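PDB 5F06: glutathione S-transferase family protein from Populus trichocarpa, which probably conjugates glutathione to electrophilic compounds, with release of a halide from halogenated ones, as a detoxifying transferase of the Phi class. Local coordinates for residues C12-L17 / K205-G210; L56-L61 / A74-G79; L164-H169 / K192-D197. All blocks are in the same frame, centred on the assembly; numbering follows the deposited sequence. Where two conformers were deposited one is given.

Contact 1 (C12-L17 / K205-G210). With GSH (glutathione), chain C.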
loop_
_atom_site.group_PDB
_atom_site.type_symbol
_atom_site.label_atom_id
_atom_site.label_comp_id
_atom_site.label_asym_id
_atom_site.label_seq_id
_atom_site.Cartn_x
_atom_site.Cartn_y
_atom_site.Cartn_z
ATOM N N CYS A 12 6.679 -3.127 -12.476
ATOM C CA CYS A 12 5.588 -3.802 -11.794
ATOM C C CYS A 12 5.621 -5.314 -12.028
ATOM O O CYS A 12 5.349 -6.092 -11.115
ATOM C CB CYS A 12 4.260 -3.209 -12.255
ATOM S SG CYS A 12 4.192 -1.408 -12.080
ATOM N N THR A 13 5.963 -5.734 -13.243
ATOM C CA THR A 13 6.120 -7.160 -13.523
ATOM C C THR A 13 7.364 -7.697 -12.833
ATOM O O THR A 13 7.341 -8.789 -12.257
ATOM C CB THR A 13 6.224 -7.452 -15.031
ATOM O OG1 THR A 13 5.112 -6.864 -15.712
ATOM C CG2 THR A 13 6.231 -8.959 -15.291
ATOM N N SER A 14 8.450 -6.930 -12.888
ATOM C CA SER A 14 9.719 -7.357 -12.305
ATOM C C SER A 14 9.604 -7.592 -10.804
ATOM O O SER A 14 10.299 -8.442 -10.253
ATOM C CB SER A 14 10.814 -6.327 -12.581
ATOM O OG SER A 14 11.174 -6.318 -13.952
ATOM N N ARG A 15 8.733 -6.835 -10.145
ATOM C CA ARG A 15 8.524 -7.006 -8.713
ATOM C C ARG A 15 8.019 -8.420 -8.423
ATOM O O ARG A 15 8.446 -9.055 -7.457
ATOM C CB ARG A 15 7.542 -5.960 -8.175
ATOM C CG ARG A 15 7.480 -5.911 -6.660
ATOM C CD ARG A 15 6.676 -4.729 -6.130
ATOM N NE ARG A 15 7.289 -3.442 -6.464
ATOM C CZ ARG A 15 6.821 -2.577 -7.363
ATOM N NH1 ARG A 15 5.704 -2.822 -8.042
ATOM N NH2 ARG A 15 7.474 -1.445 -7.578
ATOM N N VAL A 16 7.123 -8.919 -9.269
ATOM C CA VAL A 16 6.617 -10.279 -9.111
ATOM C C VAL A 16 7.676 -11.300 -9.526
ATOM O O VAL A 16 7.899 -12.297 -8.830
ATOM C CB VAL A 16 5.331 -10.505 -9.938
ATOM C CG1 VAL A 16 4.810 -11.927 -9.750
ATOM C CG2 VAL A 16 4.264 -9.500 -9.553
ATOM N N LEU A 17 8.332 -11.049 -10.656
ATOM C CA LEU A 17 9.311 -11.994 -11.177
ATOM C C LEU A 17 10.381 -12.331 -10.144
ATOM O O LEU A 17 10.725 -13.496 -9.964
ATOM C CB LEU A 17 9.961 -11.446 -12.445
ATOM C CG LEU A 17 9.075 -11.457 -13.692
ATOM C CD1 LEU A 17 9.759 -10.736 -14.826
ATOM C CD2 LEU A 17 8.736 -12.885 -14.104
ATOM N N LYS A 205 19.128 -10.749 -10.077
ATOM C CA LYS A 205 20.075 -10.612 -11.175
ATOM C C LYS A 205 19.482 -11.182 -12.457
ATOM O O LYS A 205 19.725 -10.661 -13.542
ATOM C CB LYS A 205 21.405 -11.296 -10.847
ATOM C CG LYS A 205 22.284 -10.498 -9.884
ATOM C CD LYS A 205 23.776 -10.673 -10.167
ATOM C CE LYS A 205 24.430 -11.693 -9.242
ATOM N NZ LYS A 205 23.783 -13.032 -9.289
ATOM N N LYS A 206 18.691 -12.242 -12.328
ATOM C CA LYS A 206 18.037 -12.839 -13.485
ATOM C C LYS A 206 16.967 -11.897 -14.033
ATOM O O LYS A 206 16.733 -11.838 -15.238
ATOM C CB LYS A 206 17.421 -14.190 -13.119
ATOM C CG LYS A 206 16.915 -14.973 -14.319
ATOM C CD LYS A 206 16.331 -16.318 -13.917
ATOM C CE LYS A 206 15.875 -17.105 -15.137
ATOM N NZ LYS A 206 15.248 -18.404 -14.768
ATOM N N VAL A 207 16.328 -11.155 -13.136
ATOM C CA VAL A 207 15.266 -10.228 -13.508
ATOM C C VAL A 207 15.849 -8.927 -14.055
ATOM O O VAL A 207 15.263 -8.298 -14.939
ATOM C CB VAL A 207 14.350 -9.923 -12.296
ATOM C CG1 VAL A 207 13.221 -8.976 -12.681
ATOM C CG2 VAL A 207 13.779 -11.212 -11.731
ATOM N N ALA A 208 17.004 -8.534 -13.525
ATOM C CA ALA A 208 17.659 -7.291 -13.922
ATOM C C ALA A 208 17.993 -7.287 -15.408
ATOM O O ALA A 208 17.964 -6.239 -16.050
ATOM C CB ALA A 208 18.922 -7.077 -13.099
ATOM N N GLU A 209 18.308 -8.461 -15.947
ATOM C CA GLU A 209 18.631 -8.597 -17.364
ATOM C C GLU A 209 17.484 -8.084 -18.225
ATOM O O GLU A 209 17.696 -7.367 -19.204
ATOM C CB GLU A 209 18.923 -10.058 -17.722
ATOM C CG GLU A 209 19.969 -10.735 -16.851
ATOM C CD GLU A 209 20.226 -12.179 -17.260
ATOM O OE1 GLU A 209 20.488 -13.014 -16.367
ATOM O OE2 GLU A 209 20.164 -12.478 -18.470
ATOM N N GLY A 210 16.266 -8.458 -17.846
ATOM C CA GLY A 210 15.088 -8.113 -18.615
ATOM C C GLY A 210 14.738 -6.641 -18.534
ATOM O O GLY A 210 13.984 -6.130 -19.361
HETATM N N1 GSH C . -0.251 -0.441 -8.368
HETATM C CA1 GSH C . -0.015 -1.172 -9.570
HETATM C C1 GSH C . 0.813 -2.402 -9.265
HETATM O O11 GSH C . 1.708 -2.355 -8.382
HETATM O O12 GSH C . 0.613 -3.469 -9.896
HETATM C CB1 GSH C . 0.702 -0.293 -10.578
HETATM C CG1 GSH C . 0.697 -0.992 -11.930
HETATM C CD1 GSH C . 1.461 -0.197 -12.981
HETATM O OE1 GSH C . 1.864 0.931 -12.742
HETATM N N2 GSH C . 1.705 -0.811 -14.252
HETATM C CA2 GSH C . 2.417 -0.135 -15.291
HETATM C C2 GSH C . 1.571 -0.131 -16.561
HETATM O O2 GSH C . 0.785 -1.034 -16.769
HETATM C CB2 GSH C . 3.693 -0.889 -15.597
HETATM S SG2 GSH C . 4.892 -0.685 -14.299
HETATM N N3 GSH C . 1.706 0.934 -17.521
HETATM C CA3 GSH C . 0.909 0.925 -18.735
HETATM C C3 GSH C . -0.116 2.055 -18.725
HETATM O O31 GSH C . -0.582 2.486 -19.816
HETATM O O32 GSH C . -0.499 2.557 -17.636
#

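Contact 2 (L56-L61 / A74-G79)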
loop_
_atom_site.group_PDB
_atom_site.type_symbol
_atom_site.label_atom_id
_atom_site.label_comp_id
_atom_site.label_asym_id
_atom_site.label_seq_id
_atom_site.Cartn_x
_atom_site.Cartn_y
_atom_site.Cartn_z
ATOM N N LEU A 56 -2.217 -11.979 -12.643
ATOM C CA LEU A 56 -1.890 -13.382 -12.435
ATOM C C LEU A 56 -3.130 -14.249 -12.609
ATOM O O LEU A 56 -4.166 -13.976 -12.008
ATOM C CB LEU A 56 -1.303 -13.605 -11.041
ATOM C CG LEU A 56 -0.844 -15.033 -10.726
ATOM C CD1 LEU A 56 0.507 -15.312 -11.349
ATOM C CD2 LEU A 56 -0.790 -15.270 -9.231
ATOM N N GLU A 57 -3.020 -15.277 -13.445
ATOM C CA GLU A 57 -4.026 -16.332 -13.511
ATOM C C GLU A 57 -3.432 -17.609 -12.937
ATOM O O GLU A 57 -2.401 -18.094 -13.405
ATOM C CB GLU A 57 -4.513 -16.572 -14.949
ATOM C CG GLU A 57 -5.528 -15.548 -15.456
ATOM C CD GLU A 57 -6.062 -15.883 -16.842
ATOM O OE1 GLU A 57 -5.358 -16.603 -17.588
ATOM O OE2 GLU A 57 -7.186 -15.435 -17.183
ATOM N N GLU A 58 -4.078 -18.128 -11.901
ATOM C CA GLU A 58 -3.724 -19.420 -11.333
ATOM C C GLU A 58 -4.982 -20.265 -11.290
ATOM O O GLU A 58 -5.801 -20.126 -10.378
ATOM C CB GLU A 58 -3.127 -19.264 -9.936
ATOM C CG GLU A 58 -2.618 -20.564 -9.341
ATOM C CD GLU A 58 -2.500 -20.513 -7.833
ATOM O OE1 GLU A 58 -3.396 -19.938 -7.182
ATOM O OE2 GLU A 58 -1.511 -21.055 -7.292
ATOM N N ASP A 59 -5.135 -21.127 -12.291
ATOM C CA ASP A 59 -6.364 -21.880 -12.488
ATOM C C ASP A 59 -7.556 -20.915 -12.540
ATOM O O ASP A 59 -7.592 -20.033 -13.397
ATOM C CB ASP A 59 -6.518 -22.928 -11.387
ATOM C CG ASP A 59 -5.327 -23.868 -11.315
ATOM O OD1 ASP A 59 -4.908 -24.386 -12.376
ATOM O OD2 ASP A 59 -4.798 -24.075 -10.205
ATOM N N ASP A 60 -8.515 -21.064 -11.629
ATOM C CA ASP A 60 -9.713 -20.220 -11.645
ATOM C C ASP A 60 -9.547 -18.921 -10.847
ATOM O O ASP A 60 -10.474 -18.110 -10.767
ATOM C CB ASP A 60 -10.913 -21.007 -11.111
ATOM C CG ASP A 60 -11.278 -22.186 -11.996
ATOM O OD1 ASP A 60 -10.811 -22.229 -13.155
ATOM O OD2 ASP A 60 -12.036 -23.068 -11.539
ATOM N N LEU A 61 -8.368 -18.726 -10.263
ATOM C CA LEU A 61 -8.068 -17.494 -9.538
ATOM C C LEU A 61 -7.394 -16.475 -10.446
ATOM O O LEU A 61 -6.500 -16.821 -11.221
ATOM C CB LEU A 61 -7.170 -17.784 -8.336
ATOM C CG LEU A 61 -6.830 -16.587 -7.442
ATOM C CD1 LEU A 61 -8.085 -16.034 -6.778
ATOM C CD2 LEU A 61 -5.797 -16.977 -6.390
ATOM N N ALA A 74 4.051 -15.422 -1.643
ATOM C CA ALA A 74 4.870 -15.572 -0.444
ATOM C C ALA A 74 4.141 -16.352 0.650
ATOM O O ALA A 74 4.746 -17.157 1.357
ATOM C CB ALA A 74 5.293 -14.205 0.075
ATOM N N GLU A 75 2.839 -16.122 0.780
ATOM C CA GLU A 75 2.044 -16.799 1.796
ATOM C C GLU A 75 1.743 -18.247 1.401
ATOM O O GLU A 75 1.841 -19.155 2.226
ATOM C CB GLU A 75 0.739 -16.032 2.043
ATOM C CG GLU A 75 -0.267 -16.747 2.937
ATOM C CD GLU A 75 0.274 -17.016 4.328
ATOM O OE1 GLU A 75 -0.045 -18.082 4.895
ATOM O OE2 GLU A 75 1.017 -16.160 4.856
ATOM N N LYS A 76 1.386 -18.459 0.138
ATOM C CA LYS A 76 0.937 -19.770 -0.311
ATOM C C LYS A 76 2.064 -20.799 -0.306
ATOM O O LYS A 76 1.850 -21.961 0.036
ATOM C CB LYS A 76 0.333 -19.680 -1.714
ATOM C CG LYS A 76 -0.053 -21.037 -2.287
ATOM C CD LYS A 76 -0.960 -20.907 -3.489
ATOM C CE LYS A 76 -1.275 -22.262 -4.093
ATOM N NZ LYS A 76 -2.447 -22.181 -5.007
ATOM N N PHE A 77 3.262 -20.370 -0.683
ATOM C CA PHE A 77 4.394 -21.287 -0.787
ATOM C C PHE A 77 5.352 -21.122 0.390
ATOM O O PHE A 77 6.569 -21.117 0.231
ATOM C CB PHE A 77 5.096 -21.076 -2.122
ATOM C CG PHE A 77 4.203 -21.346 -3.292
ATOM C CD1 PHE A 77 3.918 -22.647 -3.668
ATOM C CD2 PHE A 77 3.611 -20.308 -3.986
ATOM C CE1 PHE A 77 3.082 -22.908 -4.732
ATOM C CE2 PHE A 77 2.771 -20.564 -5.056
ATOM C CZ PHE A 77 2.507 -21.867 -5.428
ATOM N N LYS A 78 4.768 -21.008 1.579
ATOM C CA LYS A 78 5.523 -20.996 2.831
ATOM C C LYS A 78 6.323 -22.287 3.012
ATOM O O LYS A 78 5.791 -23.382 2.860
ATOM C CB LYS A 78 4.575 -20.785 4.020
ATOM C CG LYS A 78 3.337 -21.681 4.036
ATOM C CD LYS A 78 2.276 -21.146 5.005
ATOM C CE LYS A 78 2.620 -21.445 6.453
ATOM N NZ LYS A 78 1.543 -20.993 7.388
ATOM N N GLY A 79 7.605 -22.144 3.335
ATOM C CA GLY A 79 8.469 -23.289 3.569
ATOM C C GLY A 79 9.218 -23.747 2.328
ATOM O O GLY A 79 10.040 -24.662 2.392
#

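Contact 3 (L164-H169 / K192-D197)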
loop_
_atom_site.group_PDB
_atom_site.type_symbol
_atom_site.label_atom_id
_atom_site.label_comp_id
_atom_site.label_asym_id
_atom_site.label_seq_id
_atom_site.Cartn_x
_atom_site.Cartn_y
_atom_site.Cartn_z
ATOM N N LEU A 164 10.242 -9.532 2.178
ATOM C CA LEU A 164 9.383 -8.973 1.141
ATOM C C LEU A 164 9.443 -7.445 1.132
ATOM O O LEU A 164 9.286 -6.817 0.083
ATOM C CB LEU A 164 7.941 -9.443 1.346
ATOM C CG LEU A 164 6.967 -9.113 0.215
ATOM C CD1 LEU A 164 7.307 -9.898 -1.049
ATOM C CD2 LEU A 164 5.541 -9.395 0.667
ATOM N N ALA A 165 9.674 -6.855 2.303
ATOM C CA ALA A 165 9.797 -5.406 2.432
ATOM C C ALA A 165 10.909 -4.864 1.541
ATOM O O ALA A 165 10.694 -3.925 0.778
ATOM C CB ALA A 165 10.046 -5.017 3.887
ATOM N N ASP A 166 12.098 -5.454 1.640
ATOM C CA ASP A 166 13.220 -5.033 0.809
ATOM C C ASP A 166 12.929 -5.298 -0.664
ATOM O O ASP A 166 13.147 -4.436 -1.517
ATOM C CB ASP A 166 14.499 -5.756 1.226
ATOM C CG ASP A 166 14.717 -5.736 2.721
ATOM O OD1 ASP A 166 15.265 -4.736 3.237
ATOM O OD2 ASP A 166 14.333 -6.729 3.377
ATOM N N LEU A 167 12.434 -6.500 -0.945
ATOM C CA LEU A 167 12.171 -6.943 -2.310
ATOM C C LEU A 167 11.331 -5.943 -3.097
ATOM O O LEU A 167 11.623 -5.655 -4.264
ATOM C CB LEU A 167 11.470 -8.306 -2.291
ATOM C CG LEU A 167 11.206 -8.954 -3.656
ATOM C CD1 LEU A 167 11.281 -10.467 -3.549
ATOM C CD2 LEU A 167 9.857 -8.535 -4.250
ATOM N N HIS A 168 10.289 -5.411 -2.465
ATOM C CA HIS A 168 9.378 -4.517 -3.164
ATOM C C HIS A 168 10.071 -3.254 -3.670
ATOM O O HIS A 168 9.559 -2.596 -4.571
ATOM C CB HIS A 168 8.196 -4.143 -2.267
ATOM C CG HIS A 168 7.179 -5.228 -2.142
ATOM N ND1 HIS A 168 6.114 -5.155 -1.271
ATOM C CD2 HIS A 168 7.061 -6.417 -2.783
ATOM C CE1 HIS A 168 5.385 -6.253 -1.377
ATOM N NE2 HIS A 168 5.938 -7.034 -2.287
ATOM N N HIS A 169 11.238 -2.938 -3.110
ATOM C CA HIS A 169 11.995 -1.736 -3.490
ATOM C C HIS A 169 12.845 -1.913 -4.748
ATOM O O HIS A 169 13.338 -0.937 -5.312
ATOM C CB HIS A 169 12.932 -1.311 -2.360
ATOM C CG HIS A 169 12.236 -0.793 -1.144
ATOM N ND1 HIS A 169 11.633 -1.619 -0.222
ATOM C CD2 HIS A 169 12.061 0.469 -0.689
ATOM C CE1 HIS A 169 11.111 -0.889 0.746
ATOM N NE2 HIS A 169 11.359 0.383 0.489
ATOM N N LYS A 192 23.266 2.809 0.450
ATOM C CA LYS A 192 24.035 2.379 -0.718
ATOM C C LYS A 192 24.456 0.917 -0.597
ATOM O O LYS A 192 24.301 0.134 -1.534
ATOM C CB LYS A 192 25.272 3.267 -0.901
ATOM C CG LYS A 192 26.175 2.870 -2.064
ATOM C CD LYS A 192 27.305 3.883 -2.240
ATOM C CE LYS A 192 28.187 3.554 -3.431
ATOM N NZ LYS A 192 29.025 2.341 -3.197
ATOM N N ALA A 193 24.998 0.554 0.559
ATOM C CA ALA A 193 25.457 -0.812 0.782
ATOM C C ALA A 193 24.277 -1.787 0.767
ATOM O O ALA A 193 24.374 -2.883 0.212
ATOM C CB ALA A 193 26.210 -0.903 2.092
ATOM N N TRP A 194 23.168 -1.375 1.375
ATOM C CA TRP A 194 21.929 -2.159 1.363
ATOM C C TRP A 194 21.462 -2.413 -0.068
ATOM O O TRP A 194 21.145 -3.543 -0.435
ATOM C CB TRP A 194 20.855 -1.427 2.170
ATOM C CG TRP A 194 19.441 -1.895 1.986
ATOM C CD1 TRP A 194 18.865 -3.026 2.503
ATOM C CD2 TRP A 194 18.405 -1.217 1.265
ATOM N NE1 TRP A 194 17.541 -3.094 2.133
ATOM C CE2 TRP A 194 17.235 -1.997 1.376
ATOM C CE3 TRP A 194 18.355 -0.029 0.530
ATOM C CZ2 TRP A 194 16.036 -1.626 0.778
ATOM C CZ3 TRP A 194 17.163 0.335 -0.063
ATOM C CH2 TRP A 194 16.020 -0.460 0.065
ATOM N N TRP A 195 21.447 -1.364 -0.883
ATOM C CA TRP A 195 21.044 -1.496 -2.278
ATOM C C TRP A 195 21.951 -2.458 -3.045
ATOM O O TRP A 195 21.475 -3.327 -3.776
ATOM C CB TRP A 195 21.055 -0.135 -2.971
ATOM C CG TRP A 195 20.970 -0.270 -4.449
ATOM C CD1 TRP A 195 21.944 0.027 -5.358
ATOM C CD2 TRP A 195 19.860 -0.770 -5.198
ATOM N NE1 TRP A 195 21.503 -0.250 -6.630
ATOM C CE2 TRP A 195 20.225 -0.739 -6.558
ATOM C CE3 TRP A 195 18.588 -1.239 -4.849
ATOM C CZ2 TRP A 195 19.363 -1.155 -7.573
ATOM C CZ3 TRP A 195 17.733 -1.651 -5.860
ATOM C CH2 TRP A 195 18.126 -1.605 -7.204
ATOM N N GLU A 196 23.256 -2.285 -2.874
ATOM C CA GLU A 196 24.242 -3.116 -3.555
ATOM C C GLU A 196 24.090 -4.572 -3.132
ATOM O O GLU A 196 24.339 -5.487 -3.917
ATOM C CB GLU A 196 25.654 -2.594 -3.266
ATOM C CG GLU A 196 25.933 -1.257 -3.949
ATOM C CD GLU A 196 27.140 -0.523 -3.400
ATOM O OE1 GLU A 196 27.673 -0.912 -2.335
ATOM O OE2 GLU A 196 27.556 0.460 -4.046
ATOM N N ASP A 197 23.661 -4.772 -1.890
ATOM C CA ASP A 197 23.384 -6.103 -1.358
ATOM C C ASP A 197 22.165 -6.730 -2.043
ATOM O O ASP A 197 22.287 -7.752 -2.716
ATOM C CB ASP A 197 23.166 -6.020 0.160
ATOM C CG ASP A 197 22.909 -7.377 0.810
ATOM O OD1 ASP A 197 22.741 -8.389 0.095
ATOM O OD2 ASP A 197 22.862 -7.425 2.059
#

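Contact 1 (C12-L17 / K205-G210)
V207 of helix 202-210 pushes its two methyl groups against S14 and L17 of helix 11-22, and these three buried side chains make up the contact. The valine is the shared partner and loses more surface than the other two together. Its branches divide the work. CG1, anti to the backbone N (chi1 -179°), reaches S14, with 3.6 Å between V207 CG1 and S14 CB. CG2 lies beside the backbone N and turns to L17, with 3.9 Å between V207 CG2 and L17 CB. S14 and L17 stand one helical turn apart, so the branched end of V207 straddles two successive residues on one face of the helix. The backbones come close: the CA atoms of S14 and V207 are 6.4 Å apart, a spacing allowed by the small serine. L17 offers the root of its side chain, its CB; the L17 side chain also packs on L4 of strand 2-6 and on F27. V207 also touches T18 and H21 of the same helix.

The opposite side of helix 11-22 serves the active site. C12, at the start of the segment, belongs to the glutathione pocket and is a residue to which glutathione can be covalently attached. R15 points away from V207; its NH1 is hydrogen-bonded to S66 OG, and its NE to H168 O. The helix therefore carries pocket residues on one side and, on the other, a seat for the C-terminal helix, joining the thioredoxin-like domain to the helical domain.

In the conformer given, S14 OG is hydrogen-bonded to S10 O, just before the helix, consistent with its polar end being satisfied away from V207. Across the two segments the chemistry is purely van der Waals, which implies that the helices are matched here by the fit of the valine methyls against S14 CB and L17 CB.

Contact 2 (L56-L61 / A74-G79)
E58 and K76 reach for each other from opposite directions and meet through their charged ends. The lysine NZ donates to E58 OE2 at 2.7 Å, a hydrogen bond that is also a salt bridge. NZ meets OE2 from above the carboxylate plane, 36° out of it. The second oxygen is farther off, with E58 OE1 3.3 Å from K76 NZ. Both side chains have to stretch to bridge the gap, since the CA atoms of E58 and K76 are 12.0 Å apart. Each sets CG anti to its backbone N (chi1 -175° for E58, 175° for K76) and then runs on extended.

The link spans the edge of the thioredoxin-like domain, beside the dimer interface. E58 ends strand 55-58 and opens the type II' turn that leads into strand 61-64, and K76 ends helix 66-76, which packs along that hairpin. The turn is closed by paired backbone bonds between E58 and L61: E58 N to L61 O at 2.8 Å and L61 N to E58 O at 2.9 Å. The glutamate thus projects from a fixed hairpin end.

Y72, one turn earlier on the helix, joins the ion pair, its OH hydrogen-bonded to both E58 OE1 and K76 NZ. Under the lysine lies the ring of F77, the residue at which the chain leaves helical geometry. K76 CG rests over the centre of one face, 3.9 Å above the plane. K76 also packs on L90 of the second subunit, and L61 of the hairpin on A94 of that subunit.

Contact 3 (L164-H169 / K192-D197)
This is a buried contact inside the helical C-terminal domain, where W194 of helix 189-198 sets the edge of its indole against segment 164-169. The ring makes two different contacts along that edge, one polar and one aromatic. At the pyrrole end, NE1 donates to D166 OD1 at 3.0 Å with an N-H...O angle of 158°. The oxygen lies near the plane of the indole and is approached on its anti side, 29° out of the carboxylate plane. At the far end of the six-membered ring, CH2 lies 4.0 Å from H169 CG. The planes stand at 80° and the centroids 5.6 Å apart, an edge-to-face, or T-shaped, pair in which the tryptophan offers its edge to the imidazole face. W194 reaches both partners because its CG is anti to the backbone N, which sends the indole out from its helix.

Both partners are themselves held. D166 OD1 also accepts from L157 N, while OD2 takes S163 N just before the segment, so the buried carboxylate is tied to three N-H groups and is probably ionised. H169 ND1 donates to A165 O at 2.7 Å, nearly in the imidazole plane, and its NE2 pairs with Y147 OH; bonds at both nitrogens limit rotation of the ring. The ring of H169 also forms an edge-to-face pair with Y107. W195 makes a slighter contact, its CZ3 4.5 Å from H169 O.

With S163 as N-cap, the OD2 bond is the return half of a capping box, and L167 packing on Y162 is consistent with a hydrophobic staple, as in the helical domain of other glutathione transferases.

How the contacts relate
Contact 2 closes early in the chain and contact 3 later, in series, and both are nested inside the long loop that contact 1 completes. Contact 2 belongs to the thioredoxin-like domain and contact 3 to the helical domain, their centres about 24 Å apart. Contact 1 connects helix 11-22 of the former with helix 202-210, which follows helix 189-198 of contact 3. Contacts 1 and 3, centres about 14 Å apart, touch directly, R15 O packing on L167 CD2. The helix that carries C12 is thereby held against the C-terminal domain at two places, whereas contact 2 lies outward, beside the second subunit.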